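Possible substrate binding protein of ABC transporter system (Rhodopseudomonas palustris, PDB 3N0X) probably binds branched-chain amino acids or related small ligands in the periplasm and delivers them to an ABC-type transporter for uptake. Local coordinates at residues Thr143-Gln149 with Ile204-Ala210; Leu172-Glu176 with Arg191-Leu196. One frame throughout, in Å; residues are numbered along the deposited sequence.

Contact 1: Thr143-Gln149 with Ile204-Ala210; sequences TIATLAQ and IIWVIWA
Gln149 crosses the indole of Trp209 at about a right angle, its amide stacked on the ring with the planes 18° apart and its CG 3.3 Å from the centroid of the six-membered ring, 4° off the normal, a CH-pi contact. With CG anti to the carbonyl carbon (chi1 -63°) and the chain extended beyond it, the amide reaches the backbone of Ala210. There Ala210 N donates to Gln149 OE1 at 2.9 Å, and Gln149 NE2 returns a bond to Ala210 O at 3.0 Å, in the carbonyl plane. A water adds a link from Gln149 N and OE1 to Ile208 O. Were Trp209 an alanine, the Gln149 amide would probably lose its stacking surface and be left to its polar partners, one flat face uncovered. Upstream the backbones run parallel, bonded from Ile204 N to Thr143 O (2.9 Å) as far as Ile208 N to Leu147 O (3.0 Å). Thr146 CG2 meets the edge of the Trp206 indole at CE3, 4.1 Å away. These two strands are the inner pair of a four-stranded parallel sheet, between strands 171-178 and 229-233. Helix 152-165 packs on the face bearing Ile144 and Thr146, while helix 215-221 meets Leu147 and Val207.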
loop_
_atom_site.group_PDB
_atom_site.type_symbol
_atom_site.label_atom_id
_atom_site.label_comp_id
_atom_site.label_asym_id
_atom_site.label_seq_id
_atom_site.Cartn_x
_atom_site.Cartn_y
_atom_site.Cartn_z
ATOM N N THR A 143 3.530 11.488 23.349
ATOM C CA THR A 143 3.508 12.772 22.650
ATOM C C THR A 143 4.311 12.598 21.377
ATOM O O THR A 143 5.407 12.041 21.423
ATOM C CB THR A 143 4.109 13.903 23.505
ATOM O OG1 THR A 143 3.396 13.932 24.766
ATOM C CG2 THR A 143 3.980 15.285 22.804
ATOM N N ILE A 144 3.762 13.110 20.264
ATOM C CA ILE A 144 4.320 12.956 18.948
ATOM C C ILE A 144 4.601 14.328 18.324
ATOM O O ILE A 144 3.851 15.285 18.513
ATOM C CB ILE A 144 3.360 12.145 18.059
ATOM C CG1 ILE A 144 3.327 10.716 18.604
ATOM C CG2 ILE A 144 3.813 12.134 16.586
ATOM C CD1 ILE A 144 2.184 9.938 18.199
ATOM N N ALA A 145 5.732 14.431 17.610
ATOM C CA ALA A 145 5.971 15.514 16.679
ATOM C C ALA A 145 6.137 14.884 15.314
ATOM O O ALA A 145 6.790 13.820 15.185
ATOM C CB ALA A 145 7.275 16.286 17.021
ATOM N N THR A 146 5.635 15.541 14.279
ATOM C CA THR A 146 5.744 14.975 12.941
ATOM C C THR A 146 6.730 15.765 12.068
ATOM O O THR A 146 6.884 16.966 12.200
ATOM C CB THR A 146 4.360 14.908 12.226
ATOM O OG1 THR A 146 3.793 16.219 12.112
ATOM C CG2 THR A 146 3.338 13.947 12.995
ATOM N N LEU A 147 7.382 15.049 11.148
ATOM C CA LEU A 147 8.231 15.658 10.131
ATOM C C LEU A 147 7.734 15.131 8.793
ATOM O O LEU A 147 7.584 13.918 8.593
ATOM C CB LEU A 147 9.699 15.273 10.312
ATOM C CG LEU A 147 10.690 15.706 9.222
ATOM C CD1 LEU A 147 10.722 17.232 9.109
ATOM C CD2 LEU A 147 12.092 15.116 9.543
ATOM N N ALA A 148 7.556 16.063 7.853
ATOM C CA ALA A 148 7.076 15.749 6.514
ATOM C C ALA A 148 7.660 16.749 5.544
ATOM O O ALA A 148 8.140 17.823 5.946
ATOM C CB ALA A 148 5.523 15.791 6.468
ATOM N N GLN A 149 7.627 16.383 4.267
ATOM C CA GLN A 149 7.949 17.291 3.164
ATOM C C GLN A 149 6.767 18.238 2.887
ATOM O O GLN A 149 5.588 17.856 3.015
ATOM C CB GLN A 149 8.234 16.454 1.924
ATOM C CG GLN A 149 9.453 15.554 2.087
ATOM C CD GLN A 149 9.432 14.353 1.197
ATOM O OE1 GLN A 149 8.516 13.536 1.230
ATOM N NE2 GLN A 149 10.449 14.261 0.331
ATOM N N ILE A 204 7.911 10.678 20.665
ATOM C CA ILE A 204 8.167 10.063 19.362
ATOM C C ILE A 204 8.138 11.121 18.262
ATOM O O ILE A 204 7.227 11.960 18.247
ATOM C CB ILE A 204 7.116 8.999 19.017
ATOM C CG1 ILE A 204 6.967 7.952 20.147
ATOM C CG2 ILE A 204 7.480 8.285 17.674
ATOM C CD1 ILE A 204 5.812 6.928 19.911
ATOM N N ILE A 205 9.125 11.096 17.381
ATOM C CA ILE A 205 9.098 11.866 16.125
ATOM C C ILE A 205 8.637 10.856 15.088
ATOM O O ILE A 205 9.334 9.848 14.856
ATOM C CB ILE A 205 10.483 12.454 15.732
ATOM C CG1 ILE A 205 10.929 13.483 16.789
ATOM C CG2 ILE A 205 10.420 13.030 14.321
ATOM C CD1 ILE A 205 12.389 13.877 16.656
ATOM N N TRP A 206 7.509 11.128 14.432
ATOM C CA TRP A 206 7.005 10.280 13.348
ATOM C C TRP A 206 7.310 10.982 12.027
ATOM O O TRP A 206 6.960 12.151 11.835
ATOM C CB TRP A 206 5.502 9.969 13.497
ATOM C CG TRP A 206 5.031 9.041 12.450
ATOM C CD1 TRP A 206 5.240 7.704 12.428
ATOM C CD2 TRP A 206 4.277 9.344 11.266
ATOM N NE1 TRP A 206 4.677 7.140 11.303
ATOM C CE2 TRP A 206 4.067 8.114 10.570
ATOM C CE3 TRP A 206 3.749 10.516 10.723
ATOM C CZ2 TRP A 206 3.358 8.043 9.367
ATOM C CZ3 TRP A 206 3.036 10.431 9.509
ATOM C CH2 TRP A 206 2.848 9.198 8.860
ATOM N N VAL A 207 7.972 10.260 11.128
ATOM C CA VAL A 207 8.388 10.798 9.849
ATOM C C VAL A 207 7.553 10.187 8.716
ATOM O O VAL A 207 7.280 8.958 8.687
ATOM C CB VAL A 207 9.862 10.506 9.623
ATOM C CG1 VAL A 207 10.358 11.122 8.284
ATOM C CG2 VAL A 207 10.716 11.071 10.781
ATOM N N ILE A 208 7.165 11.040 7.772
ATOM C CA ILE A 208 6.583 10.590 6.528
ATOM C C ILE A 208 7.479 11.220 5.448
ATOM O O ILE A 208 7.715 12.433 5.452
ATOM C CB ILE A 208 5.077 10.930 6.347
ATOM C CG1 ILE A 208 4.606 10.509 4.949
ATOM C CG2 ILE A 208 4.818 12.413 6.591
ATOM C CD1 ILE A 208 3.101 10.643 4.720
ATOM N N TRP A 209 7.971 10.402 4.534
ATOM C CA TRP A 209 8.945 10.894 3.552
ATOM C C TRP A 209 8.874 10.025 2.288
ATOM O O TRP A 209 8.796 8.799 2.378
ATOM C CB TRP A 209 10.364 10.849 4.133
ATOM C CG TRP A 209 11.304 11.815 3.513
ATOM C CD1 TRP A 209 12.148 11.597 2.454
ATOM C CD2 TRP A 209 11.503 13.181 3.900
ATOM N NE1 TRP A 209 12.877 12.733 2.188
ATOM C CE2 TRP A 209 12.504 13.724 3.054
ATOM C CE3 TRP A 209 10.967 13.990 4.906
ATOM C CZ2 TRP A 209 12.930 15.031 3.163
ATOM C CZ3 TRP A 209 11.402 15.270 5.023
ATOM C CH2 TRP A 209 12.370 15.802 4.145
ATOM N N ALA A 210 8.968 10.661 1.133
ATOM C CA ALA A 210 9.039 9.945 -0.152
ATOM C C ALA A 210 10.306 10.390 -0.868
ATOM O O ALA A 210 10.665 11.546 -0.853
ATOM C CB ALA A 210 7.786 10.243 -1.009
HETATM O O HOH W 1 6.667 13.850 3.244
#

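Contact 2: Leu172-Glu176 with Arg191-Leu196; sequences LATEE and RLFDAL
Ala173 opens the contact with its methyl, CB lying 4.1 Å from CD2 of Leu196 in helix 186-196. At Thr174 it is the methyl branch that faces the helix: CG2 lies between the backbone N and the carbonyl carbon, OG1 having taken the position anti to N (chi1 -164°), and CG2 comes within 3.6 Å of Ala195 CB. Glu176 spans the wider end. Its CG passes Leu192 CD2 at 3.8 Å, the two side chains running past one another head to tail, and the bend at chi2 brings the carboxylate to Arg191. In a salt bridge the guanidinium grips it side-on, NH2 to Glu176 OE1 at 3.0 Å and NE to Glu176 OE2 at 3.0 Å. Both oxygens lie nearly in the guanidinium plane, but the nitrogens meet them from above the carboxylate plane, the two groups being turned 49° apart. The segments run nearly antiparallel, at 169° with axes 8.5 Å apart, as in a beta-alpha unit folding back on its sheet. Apolar up to Glu176 CG, the contact turns ionic at its end, where the grip probably limits rotation of both charged groups, while the exposed setting of Arg191 likely tempers the pair's strength.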
loop_
_atom_site.group_PDB
_atom_site.type_symbol
_atom_site.label_atom_id
_atom_site.label_comp_id
_atom_site.label_asym_id
_atom_site.label_seq_id
_atom_site.Cartn_x
_atom_site.Cartn_y
_atom_site.Cartn_z
ATOM N N LEU A 172 -0.371 15.419 19.893
ATOM C CA LEU A 172 0.491 15.920 18.823
ATOM C C LEU A 172 1.027 17.271 19.237
ATOM O O LEU A 172 0.276 18.237 19.329
ATOM C CB LEU A 172 -0.283 16.033 17.507
ATOM C CG LEU A 172 0.462 16.637 16.310
ATOM C CD1 LEU A 172 1.623 15.733 15.925
ATOM C CD2 LEU A 172 -0.483 16.904 15.114
ATOM N N ALA A 173 2.327 17.357 19.480
ATOM C CA ALA A 173 2.944 18.585 19.977
ATOM C C ALA A 173 3.235 19.602 18.878
ATOM O O ALA A 173 3.123 20.813 19.084
ATOM C CB ALA A 173 4.247 18.249 20.665
ATOM N N THR A 174 3.687 19.123 17.724
ATOM C CA THR A 174 4.109 20.052 16.636
ATOM C C THR A 174 4.188 19.294 15.334
ATOM O O THR A 174 4.309 18.060 15.341
ATOM C CB THR A 174 5.460 20.741 16.911
ATOM O OG1 THR A 174 5.593 21.858 16.021
ATOM C CG2 THR A 174 6.676 19.784 16.751
ATOM N N GLU A 175 4.067 20.041 14.232
ATOM C CA GLU A 175 4.187 19.535 12.858
ATOM C C GLU A 175 5.203 20.388 12.142
ATOM O O GLU A 175 5.099 21.632 12.154
ATOM C CB GLU A 175 2.849 19.625 12.129
ATOM C CG GLU A 175 1.679 18.920 12.729
ATOM C CD GLU A 175 0.371 19.384 12.115
ATOM O OE1 GLU A 175 0.219 19.434 10.856
ATOM O OE2 GLU A 175 -0.505 19.790 12.912
ATOM N N GLU A 176 6.237 19.754 11.599
ATOM C CA GLU A 176 7.233 20.451 10.812
ATOM C C GLU A 176 7.122 20.018 9.357
ATOM O O GLU A 176 7.086 18.799 9.048
ATOM C CB GLU A 176 8.645 20.160 11.337
ATOM C CG GLU A 176 8.928 20.797 12.644
ATOM C CD GLU A 176 9.287 22.287 12.482
ATOM O OE1 GLU A 176 9.573 22.745 11.325
ATOM O OE2 GLU A 176 9.361 22.988 13.503
ATOM N N ARG A 191 14.515 21.672 16.316
ATOM C CA ARG A 191 13.168 22.149 16.640
ATOM C C ARG A 191 12.308 21.003 17.153
ATOM O O ARG A 191 11.536 21.160 18.114
ATOM C CB ARG A 191 12.497 22.837 15.445
ATOM C CG ARG A 191 13.225 24.132 15.008
ATOM C CD ARG A 191 12.321 24.992 14.149
ATOM N NE ARG A 191 11.938 24.375 12.879
ATOM C CZ ARG A 191 12.674 24.426 11.767
ATOM N NH1 ARG A 191 13.857 25.036 11.786
ATOM N NH2 ARG A 191 12.246 23.855 10.645
ATOM N N LEU A 192 12.405 19.858 16.485
ATOM C CA LEU A 192 11.649 18.676 16.906
ATOM C C LEU A 192 12.073 18.214 18.288
ATOM O O LEU A 192 11.235 17.926 19.151
ATOM C CB LEU A 192 11.810 17.551 15.869
ATOM C CG LEU A 192 11.170 17.798 14.500
ATOM C CD1 LEU A 192 11.771 16.846 13.484
ATOM C CD2 LEU A 192 9.644 17.632 14.550
ATOM N N PHE A 193 13.376 18.154 18.514
ATOM C CA PHE A 193 13.871 17.747 19.835
ATOM C C PHE A 193 13.421 18.740 20.898
ATOM O O PHE A 193 12.953 18.337 21.980
ATOM C CB PHE A 193 15.398 17.673 19.873
ATOM C CG PHE A 193 16.002 16.659 18.970
ATOM C CD1 PHE A 193 15.285 15.621 18.433
ATOM C CD2 PHE A 193 17.354 16.734 18.675
ATOM C CE1 PHE A 193 15.872 14.692 17.613
ATOM C CE2 PHE A 193 17.943 15.793 17.843
ATOM C CZ PHE A 193 17.211 14.774 17.323
ATOM N N ASP A 194 13.547 20.039 20.605
ATOM C CA ASP A 194 13.138 21.062 21.586
ATOM C C ASP A 194 11.638 21.023 21.895
ATOM O O ASP A 194 11.227 21.260 23.047
ATOM C CB ASP A 194 13.565 22.463 21.158
ATOM C CG ASP A 194 15.077 22.650 21.224
ATOM O OD1 ASP A 194 15.810 21.795 21.807
ATOM O OD2 ASP A 194 15.546 23.659 20.660
ATOM N N ALA A 195 10.827 20.661 20.900
ATOM C CA ALA A 195 9.391 20.501 21.078
ATOM C C ALA A 195 8.965 19.311 21.958
ATOM O O ALA A 195 7.820 19.255 22.415
ATOM C CB ALA A 195 8.692 20.375 19.706
ATOM N N LEU A 196 9.848 18.330 22.123
ATOM C CA LEU A 196 9.538 17.144 22.872
ATOM C C LEU A 196 10.332 16.924 24.171
ATOM O O LEU A 196 9.864 16.189 25.037
ATOM C CB LEU A 196 9.749 15.937 21.977
ATOM C CG LEU A 196 8.812 15.755 20.809
ATOM C CD1 LEU A 196 9.356 14.535 19.964
ATOM C CD2 LEU A 196 7.339 15.544 21.215
#

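In the fold
Contacts 1 and 2 belong to one alpha/beta lobe of the periplasmic binding protein fold, and their centres are about 9 Å apart. Strand 142-149 joins them: it pairs with 202-207 in contact 1 and, on its other flank, with 171-178, the strand used by contact 2. The evidence is two probable backbone hydrogen bonds, Ile144 O to Ala173 N at 2.7 Å and Thr146 O to Glu176 N at 2.9 Å. Both segments of contact 2 fall between those of contact 1 in sequence, and helix 186-196 leads to strand 202-207. Leu192 also touches Ala145 and Ile205, carrying the helix packing across to contact 1.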